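Local coordinates for protein acetyl-CoA acetyltransferase (Mycobacterium smegmatis, PDB 4EGV) that is a monomeric thiolase-like protein with the thiolase fold, presumably an acyltransferase like other members of its family, at residues 61-64 against 65-68; 200-203 against 204-208; 224-227 against 228-232; 322-325 against 326-329. All coordinates share one frame; numbering follows the deposited sequence.

Interaction 1: residues 61-64 against 65-68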
loop_
_atom_site.group_PDB
_atom_site.type_symbol
_atom_site.label_atom_id
_atom_site.label_comp_id
_atom_site.label_asym_id
_atom_site.label_seq_id
_atom_site.Cartn_x
_atom_site.Cartn_y
_atom_site.Cartn_z
ATOM N N ALA A 61 26.482 18.096 1.300
ATOM C CA ALA A 61 25.711 17.465 0.267
ATOM C C ALA A 61 26.524 16.957 -0.908
ATOM O O ALA A 61 26.311 15.882 -1.386
ATOM C CB ALA A 61 24.680 18.407 -0.192
ATOM N N ASP A 62 27.457 17.756 -1.370
ATOM C CA ASP A 62 28.243 17.452 -2.534
ATOM C C ASP A 62 29.166 16.281 -2.311
ATOM O O ASP A 62 29.339 15.465 -3.182
ATOM C CB ASP A 62 29.047 18.673 -2.961
ATOM C CG ASP A 62 28.186 19.800 -3.469
ATOM O OD1 ASP A 62 27.140 19.556 -4.038
ATOM O OD2 ASP A 62 28.563 20.954 -3.308
ATOM N N THR A 63 29.762 16.208 -1.136
ATOM C CA THR A 63 30.619 15.094 -0.772
ATOM C C THR A 63 29.797 13.810 -0.698
ATOM O O THR A 63 30.271 12.740 -1.108
ATOM C CB THR A 63 31.377 15.353 0.555
ATOM O OG1 THR A 63 31.784 16.719 0.593
ATOM C CG2 THR A 63 32.639 14.478 0.687
ATOM N N VAL A 64 28.564 13.931 -0.205
ATOM C CA VAL A 64 27.666 12.790 -0.055
ATOM C C VAL A 64 27.246 12.272 -1.418
ATOM O O VAL A 64 27.315 11.079 -1.693
ATOM C CB VAL A 64 26.412 13.131 0.820
ATOM C CG1 VAL A 64 25.540 11.895 1.057
ATOM C CG2 VAL A 64 26.829 13.702 2.140
ATOM N N ALA A 65 26.802 13.194 -2.261
ATOM C CA ALA A 65 26.465 12.917 -3.646
ATOM C C ALA A 65 27.569 12.178 -4.438
ATOM O O ALA A 65 27.282 11.238 -5.179
ATOM C CB ALA A 65 26.110 14.193 -4.347
ATOM N N ARG A 66 28.825 12.604 -4.291
ATOM C CA ARG A 66 29.943 11.912 -4.948
ATOM C C ARG A 66 30.148 10.487 -4.420
ATOM O O ARG A 66 30.721 9.659 -5.111
ATOM C CB ARG A 66 31.247 12.731 -4.891
ATOM C CG ARG A 66 31.309 13.857 -5.935
ATOM C CD ARG A 66 32.660 14.646 -5.951
ATOM N NE ARG A 66 33.117 15.119 -4.624
ATOM C CZ ARG A 66 32.868 16.315 -4.078
ATOM N NH1 ARG A 66 32.162 17.231 -4.713
ATOM N NH2 ARG A 66 33.333 16.593 -2.876
ATOM N N ALA A 67 29.642 10.203 -3.219
ATOM C CA ALA A 67 29.838 8.915 -2.593
ATOM C C ALA A 67 28.736 7.898 -2.917
ATOM O O ALA A 67 28.891 6.704 -2.643
ATOM C CB ALA A 67 30.002 9.078 -1.063
ATOM N N ILE A 68 27.624 8.374 -3.469
ATOM C CA ILE A 68 26.516 7.496 -3.861
ATOM C C ILE A 68 26.909 6.488 -4.971
ATOM O O ILE A 68 27.299 6.877 -6.069
ATOM C CB ILE A 68 25.231 8.291 -4.294
ATOM C CG1 ILE A 68 24.669 9.095 -3.139
ATOM C CG2 ILE A 68 24.154 7.353 -4.818
ATOM C CD1 ILE A 68 23.716 10.188 -3.551
#
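V64 O is held by two amides as helix 61-67 closes: A67 N at 2.9 Å and, weakly, I68 N at 3.3 Å. A67 N stands well above the carbonyl plane, 62° out of it, as in a last turn where an i+3 bond joins weak i+4 ones. One turn earlier the helix is regular, with A65 N bonded to A61 O at 2.9 Å and nearly straight (174°), and R66 N bonded to D62 O at 3.1 Å. That same D62 O lies under the side chain of R66, 3.6 Å from the guanidinium plane and over its centre. The bend of R66 at chi3 (-50°) folds the chain back along the helix surface, bringing NH2 to 3.8 Å from T63 OG1. The T63 hydroxyl is instead hydrogen-bonded to D60 OD2. D62 OD2 stays 5.4 Å from R66 NH1, so any attraction between the opposite charges is probably loose; both polar residues suit this exposed side. Small A61 and A65 let the other side lie close to L54 of the preceding helix 42-56, while V64 packs on C57 and A59. The chain then passes through I68 toward strand 70-73 of the large mixed sheet.

Interaction 2: residues 200-203 against 204-208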
loop_
_atom_site.group_PDB
_atom_site.type_symbol
_atom_site.label_atom_id
_atom_site.label_comp_id
_atom_site.label_asym_id
_atom_site.label_seq_id
_atom_site.Cartn_x
_atom_site.Cartn_y
_atom_site.Cartn_z
ATOM N N ASN A 200 -16.416 -6.190 -0.098
ATOM C CA ASN A 200 -17.705 -6.807 0.070
ATOM C C ASN A 200 -17.578 -8.244 0.517
ATOM O O ASN A 200 -18.432 -8.769 1.160
ATOM C CB ASN A 200 -18.520 -6.686 -1.197
ATOM C CG ASN A 200 -19.165 -5.381 -1.335
ATOM O OD1 ASN A 200 -19.518 -4.776 -0.390
ATOM N ND2 ASN A 200 -19.313 -4.943 -2.521
ATOM N N ALA A 201 -16.464 -8.852 0.210
ATOM C CA ALA A 201 -16.125 -10.178 0.746
ATOM C C ALA A 201 -15.835 -10.186 2.271
ATOM O O ALA A 201 -16.130 -11.170 2.955
ATOM C CB ALA A 201 -15.002 -10.807 -0.041
ATOM N N ARG A 202 -15.272 -9.094 2.784
ATOM C CA ARG A 202 -14.987 -8.946 4.202
ATOM C C ARG A 202 -16.277 -8.634 4.944
ATOM O O ARG A 202 -16.478 -9.038 6.090
ATOM C CB ARG A 202 -13.966 -7.834 4.425
ATOM C CG ARG A 202 -13.548 -7.632 5.848
ATOM C CD ARG A 202 -12.603 -6.492 6.023
ATOM N NE ARG A 202 -12.400 -6.229 7.438
ATOM C CZ ARG A 202 -13.125 -5.380 8.166
ATOM N NH1 ARG A 202 -14.085 -4.681 7.590
ATOM N NH2 ARG A 202 -12.882 -5.225 9.474
ATOM N N ARG A 203 -17.160 -7.913 4.277
ATOM C CA ARG A 203 -18.469 -7.646 4.840
ATOM C C ARG A 203 -19.288 -8.923 5.033
ATOM O O ARG A 203 -20.000 -9.056 6.031
ATOM C CB ARG A 203 -19.240 -6.639 3.999
ATOM C CG ARG A 203 -20.538 -6.250 4.647
ATOM C CD ARG A 203 -21.334 -5.249 3.898
ATOM N NE ARG A 203 -21.859 -5.767 2.641
ATOM C CZ ARG A 203 -22.960 -6.490 2.512
ATOM N NH1 ARG A 203 -23.653 -6.799 3.565
ATOM N NH2 ARG A 203 -23.367 -6.896 1.325
ATOM N N ALA A 204 -19.180 -9.840 4.070
ATOM C CA ALA A 204 -19.767 -11.182 4.161
ATOM C C ALA A 204 -19.292 -11.945 5.385
ATOM O O ALA A 204 -20.094 -12.283 6.233
ATOM C CB ALA A 204 -19.471 -11.969 2.907
ATOM N N ARG A 205 -17.985 -12.188 5.481
ATOM C CA ARG A 205 -17.410 -12.894 6.625
ATOM C C ARG A 205 -17.791 -12.307 7.991
ATOM O O ARG A 205 -18.074 -13.058 8.899
ATOM C CB ARG A 205 -15.893 -13.050 6.506
ATOM C CG ARG A 205 -15.336 -14.049 7.516
ATOM C CD ARG A 205 -13.843 -13.976 7.675
ATOM N NE ARG A 205 -13.369 -12.738 8.297
ATOM C CZ ARG A 205 -12.760 -11.758 7.638
ATOM N NH1 ARG A 205 -12.574 -11.851 6.326
ATOM N NH2 ARG A 205 -12.353 -10.678 8.284
ATOM N N LEU A 206 -17.797 -10.988 8.139
ATOM C CA LEU A 206 -18.161 -10.363 9.397
ATOM C C LEU A 206 -19.654 -10.342 9.657
ATOM O O LEU A 206 -20.090 -9.988 10.749
ATOM C CB LEU A 206 -17.663 -8.931 9.433
ATOM C CG LEU A 206 -16.184 -8.657 9.627
ATOM C CD1 LEU A 206 -15.986 -7.176 9.876
ATOM C CD2 LEU A 206 -15.544 -9.512 10.725
ATOM N N GLY A 207 -20.428 -10.680 8.634
ATOM C CA GLY A 207 -21.888 -10.564 8.668
ATOM C C GLY A 207 -22.482 -9.197 9.016
ATOM O O GLY A 207 -23.543 -9.124 9.614
ATOM N N LEU A 208 -21.797 -8.117 8.657
ATOM C CA LEU A 208 -22.336 -6.780 8.844
ATOM C C LEU A 208 -23.328 -6.424 7.695
ATOM O O LEU A 208 -23.227 -6.947 6.592
ATOM C CB LEU A 208 -21.192 -5.756 8.961
ATOM C CG LEU A 208 -20.338 -5.648 10.241
ATOM C CD1 LEU A 208 -19.049 -4.856 9.994
ATOM C CD2 LEU A 208 -21.103 -5.051 11.461
#
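The R202 guanidinium carries L206 CD1 on one face, 3.5 Å above its plane and offset toward the rim, whereas the R203 guanidinium is met at its edge, in plane, by L208 O and N200 OD1. R202 is extended from CG to NE, which carries its head beside L206, one turn on; D355 pairs with its NE, and F351 adds a cation-pi contact. The R205 side chain crosses R202, and their guanidinium planes stand 77° apart. The like charges come to 4.5 Å between R202 NE and R205 NH2, an approach that nearby D355 probably eases, its tie to R205 being long and weak. In R203 a bend at chi3 (68°) swings NH1 to L208 O, a 3.1 Å bond in the carbonyl plane. NH1 also meets D500 and NH2 meets Y460. Arginine thus fits this buried place by serving several acceptors. Along the backbone, L206 N bonds to R202 O at 3.1 Å. At the helix end, G207 adopts a positive phi (55°), easy for a residue without a side chain; G207 N bonds to A204 O at 2.9 Å and L208 N weakly to R203 O, the Schellman motif that ends helix 191-206.

Interaction 3: residues 224-227 against 228-232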
loop_
_atom_site.group_PDB
_atom_site.type_symbol
_atom_site.label_atom_id
_atom_site.label_comp_id
_atom_site.label_asym_id
_atom_site.label_seq_id
_atom_site.Cartn_x
_atom_site.Cartn_y
_atom_site.Cartn_z
ATOM N N PHE A 224 -7.906 9.518 9.654
ATOM C CA PHE A 224 -6.987 9.726 8.519
ATOM C C PHE A 224 -6.994 11.146 7.909
ATOM O O PHE A 224 -5.943 11.775 7.803
ATOM C CB PHE A 224 -7.259 8.698 7.431
ATOM C CG PHE A 224 -6.708 7.362 7.727
ATOM C CD1 PHE A 224 -5.728 6.813 6.927
ATOM C CD2 PHE A 224 -7.146 6.650 8.808
ATOM C CE1 PHE A 224 -5.196 5.560 7.210
ATOM C CE2 PHE A 224 -6.612 5.411 9.098
ATOM C CZ PHE A 224 -5.654 4.864 8.303
ATOM N N SER A 225 -8.171 11.645 7.539
ATOM C CA SER A 225 -8.254 12.935 6.882
ATOM C C SER A 225 -7.940 14.076 7.817
ATOM O O SER A 225 -7.541 15.142 7.366
ATOM C CB SER A 225 -9.579 13.155 6.123
ATOM O OG SER A 225 -10.675 13.331 6.980
ATOM N N LYS A 226 -8.075 13.842 9.122
ATOM C CA LYS A 226 -7.688 14.836 10.095
ATOM C C LYS A 226 -6.177 15.016 10.161
ATOM O O LYS A 226 -5.679 16.143 10.117
ATOM C CB LYS A 226 -8.230 14.487 11.465
ATOM C CG LYS A 226 -7.822 15.526 12.494
ATOM C CD LYS A 226 -8.623 15.507 13.802
ATOM C CE LYS A 226 -7.887 14.737 14.909
ATOM N NZ LYS A 226 -8.191 13.299 14.830
ATOM N N VAL A 227 -5.453 13.902 10.273
ATOM C CA VAL A 227 -4.001 13.899 10.200
ATOM C C VAL A 227 -3.537 14.500 8.871
ATOM O O VAL A 227 -2.576 15.222 8.823
ATOM C CB VAL A 227 -3.439 12.459 10.394
ATOM C CG1 VAL A 227 -1.972 12.336 9.953
ATOM C CG2 VAL A 227 -3.613 12.001 11.829
ATOM N N ALA A 228 -4.249 14.204 7.801
ATOM C CA ALA A 228 -3.896 14.672 6.502
ATOM C C ALA A 228 -3.983 16.169 6.388
ATOM O O ALA A 228 -3.178 16.765 5.690
ATOM C CB ALA A 228 -4.737 14.008 5.455
ATOM N N ALA A 229 -4.940 16.780 7.078
ATOM C CA ALA A 229 -5.186 18.220 6.933
ATOM C C ALA A 229 -4.109 19.076 7.607
ATOM O O ALA A 229 -3.838 20.203 7.181
ATOM C CB ALA A 229 -6.570 18.598 7.414
ATOM N N LYS A 230 -3.471 18.514 8.629
ATOM C CA LYS A 230 -2.396 19.193 9.352
ATOM C C LYS A 230 -1.013 18.882 8.802
ATOM O O LYS A 230 -0.023 19.445 9.251
ATOM C CB LYS A 230 -2.438 18.836 10.834
ATOM C CG LYS A 230 -3.633 19.406 11.593
ATOM C CD LYS A 230 -3.784 18.658 12.933
ATOM C CE LYS A 230 -5.113 19.010 13.580
ATOM N NZ LYS A 230 -5.652 17.955 14.492
ATOM N N ASN A 231 -0.949 17.977 7.839
ATOM C CA ASN A 231 0.286 17.676 7.151
ATOM C C ASN A 231 0.493 18.692 6.014
ATOM O O ASN A 231 -0.320 18.760 5.098
ATOM C CB ASN A 231 0.235 16.228 6.646
ATOM C CG ASN A 231 1.545 15.752 6.020
ATOM O OD1 ASN A 231 2.427 16.524 5.716
ATOM N ND2 ASN A 231 1.653 14.461 5.826
ATOM N N PRO A 232 1.570 19.511 6.093
ATOM C CA PRO A 232 1.864 20.508 5.029
ATOM C C PRO A 232 2.126 19.870 3.648
ATOM O O PRO A 232 1.874 20.470 2.620
ATOM C CB PRO A 232 3.118 21.222 5.531
ATOM C CG PRO A 232 3.368 20.724 6.951
ATOM C CD PRO A 232 2.593 19.495 7.164
#
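A228 N donates to F224 O at 3.0 Å, in the carbonyl plane, a bond of regular helical geometry in the last turns of helix 210-230. From here the helix runs into a C-terminal turn in which weak i+3 and i+4 bonds mix. A229 N divides its hydrogen between S225 O at 3.1 Å and K226 O at 3.2 Å. V227 O in turn accepts from K230 N at 3.4 Å and from N231 N at 3.3 Å. N231 suits the exit because its side-chain amide works both ways: ND2 reaches T370 O and OD1 takes the Y233 amide, tying down the chain that leaves the helix. S225 OG likewise bonds to A222 O and receives the amide of R240. Outward from these bonds comes the packing. The A228 methyl rests beside F224 O and is small enough for F375 of helix 373-376 to lie close, while the F224 ring meets that of F221. On the exposed side K226 and K230, one turn apart, lie side by side and point the same way. K226 bends at chi3 (98°) and chi4, leaving its NZ 5.3 Å from K230 NZ, a spacing that probably eases the repulsion of like charges. K230 runs extended beyond CG, and its NZ ends alongside the K226 aliphatic chain, 3.8 Å from CG.

Interaction 4: residues 322-325 against 326-329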
loop_
_atom_site.group_PDB
_atom_site.type_symbol
_atom_site.label_atom_id
_atom_site.label_comp_id
_atom_site.label_asym_id
_atom_site.label_seq_id
_atom_site.Cartn_x
_atom_site.Cartn_y
_atom_site.Cartn_z
ATOM N N ALA A 322 3.490 -10.850 7.064
ATOM C CA ALA A 322 4.574 -9.893 6.857
ATOM C C ALA A 322 4.724 -9.016 8.053
ATOM O O ALA A 322 5.832 -8.815 8.511
ATOM C CB ALA A 322 4.371 -9.053 5.589
ATOM N N VAL A 323 3.613 -8.499 8.563
ATOM C CA VAL A 323 3.625 -7.689 9.772
ATOM C C VAL A 323 4.208 -8.439 10.961
ATOM O O VAL A 323 5.055 -7.920 11.653
ATOM C CB VAL A 323 2.234 -7.154 10.112
ATOM C CG1 VAL A 323 2.166 -6.646 11.537
ATOM C CG2 VAL A 323 1.842 -6.034 9.152
ATOM N N ASN A 324 3.771 -9.670 11.170
ATOM C CA ASN A 324 4.233 -10.459 12.297
ATOM C C ASN A 324 5.688 -10.872 12.224
ATOM O O ASN A 324 6.369 -10.871 13.240
ATOM C CB ASN A 324 3.346 -11.676 12.523
ATOM C CG ASN A 324 2.077 -11.341 13.281
ATOM O OD1 ASN A 324 2.059 -10.403 14.083
ATOM N ND2 ASN A 324 1.007 -12.099 13.022
ATOM N N GLU A 325 6.160 -11.218 11.031
ATOM C CA GLU A 325 7.566 -11.533 10.796
ATOM C C GLU A 325 8.482 -10.307 10.984
ATOM O O GLU A 325 9.588 -10.419 11.529
ATOM C CB GLU A 325 7.741 -12.177 9.418
ATOM C CG GLU A 325 9.180 -12.312 8.896
ATOM C CD GLU A 325 10.029 -13.306 9.681
ATOM O OE1 GLU A 325 9.480 -14.069 10.485
ATOM O OE2 GLU A 325 11.253 -13.323 9.486
ATOM N N ALA A 326 8.019 -9.137 10.557
ATOM C CA ALA A 326 8.741 -7.901 10.758
ATOM C C ALA A 326 8.838 -7.536 12.210
ATOM O O ALA A 326 9.799 -6.936 12.612
ATOM C CB ALA A 326 8.082 -6.824 10.031
ATOM N N LEU A 327 7.816 -7.883 12.985
ATOM C CA LEU A 327 7.804 -7.731 14.424
ATOM C C LEU A 327 8.835 -8.634 15.093
ATOM O O LEU A 327 9.566 -8.206 15.966
ATOM C CB LEU A 327 6.405 -8.024 14.960
ATOM C CG LEU A 327 5.489 -6.971 15.596
ATOM C CD1 LEU A 327 5.914 -5.560 15.300
ATOM C CD2 LEU A 327 4.055 -7.161 15.172
ATOM N N ARG A 328 8.887 -9.888 14.668
ATOM C CA ARG A 328 9.879 -10.822 15.173
ATOM C C ARG A 328 11.338 -10.340 14.965
ATOM O O ARG A 328 12.056 -10.126 15.935
ATOM C CB ARG A 328 9.649 -12.225 14.594
ATOM C CG ARG A 328 10.398 -13.313 15.333
ATOM C CD ARG A 328 10.410 -14.617 14.556
ATOM N NE ARG A 328 11.108 -14.511 13.280
ATOM C CZ ARG A 328 12.413 -14.699 13.100
ATOM N NH1 ARG A 328 13.191 -15.021 14.105
ATOM N NH2 ARG A 328 12.944 -14.572 11.900
ATOM N N VAL A 329 11.704 -10.086 13.731
ATOM C CA VAL A 329 12.946 -9.444 13.367
ATOM C C VAL A 329 13.390 -8.255 14.220
ATOM O O VAL A 329 14.546 -8.107 14.448
ATOM C CB VAL A 329 12.937 -9.112 11.857
ATOM C CG1 VAL A 329 14.205 -8.552 11.407
ATOM C CG2 VAL A 329 12.683 -10.321 11.097
#
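E325 lies alongside R328, both side chains pointing the same way, and the two charged ends overlap in a side-on, two-nitrogen salt bridge. R328 NE reaches E325 OE1 at 3.3 Å, while R328 NH2 reaches OE2 at 3.2 Å. Both oxygens lie close to the guanidinium plane, and each N-H points nearly straight at its acceptor. The carboxylate is turned 36° against that plane: OE1 is therefore approached from above the carboxylate, whereas OE2 is met on its syn side. Two bends make the match across three residues, chi2 of E325 at 68° and chi3 of R328 at 63°, each curling its chain toward the other. OE2 has a further donor in the N431 amide, and the two bonds should stabilise the negative charge of this buried glutamate; R328, long and flexible, suits the exposed position beside it. V329 CG2 passes 3.7 Å from E325 OE2, one turn on. Under these side chains the backbone is regular alpha helix, with A326 N bonded to A322 O at 3.0 Å and V329 N to E325 O at 3.1 Å. V323 and L327 run side by side on another flank, CG1 to CD2 at 4.1 Å. N324, exposed and polar, passes across L327 with its OD1 4.0 Å from CD2. The small A322 and A326, with V323, bring helix 317-330 down onto V417 of strand 414-421, and L327 covers I419. A322, E325 and V329 reach the adjacent strand 294-303, placing the helix over this part of the large mixed sheet.

How the interactions relate
From the N terminus the four contacts follow in series, none nesting in or crossing another, and each joins consecutive turns of one helix, so none closes a long loop. Interaction 1 sets helix 61-67 against helix 42-56, ahead of strand 70-73. Interaction 2, across the chain's centre and about 52 Å away between centres, ties the end of helix 191-206 to strand 453-463 in the additional C-terminal domain. Interaction 3 belongs to the next helix, 210-230, and links its end to helix 373-376. Interaction 4 secures helix 317-330 on strands 294-303 and 414-421 of the large sheet. None of the four touches another; the nearest atoms of interactions 2 and 3 are about 12 Å apart.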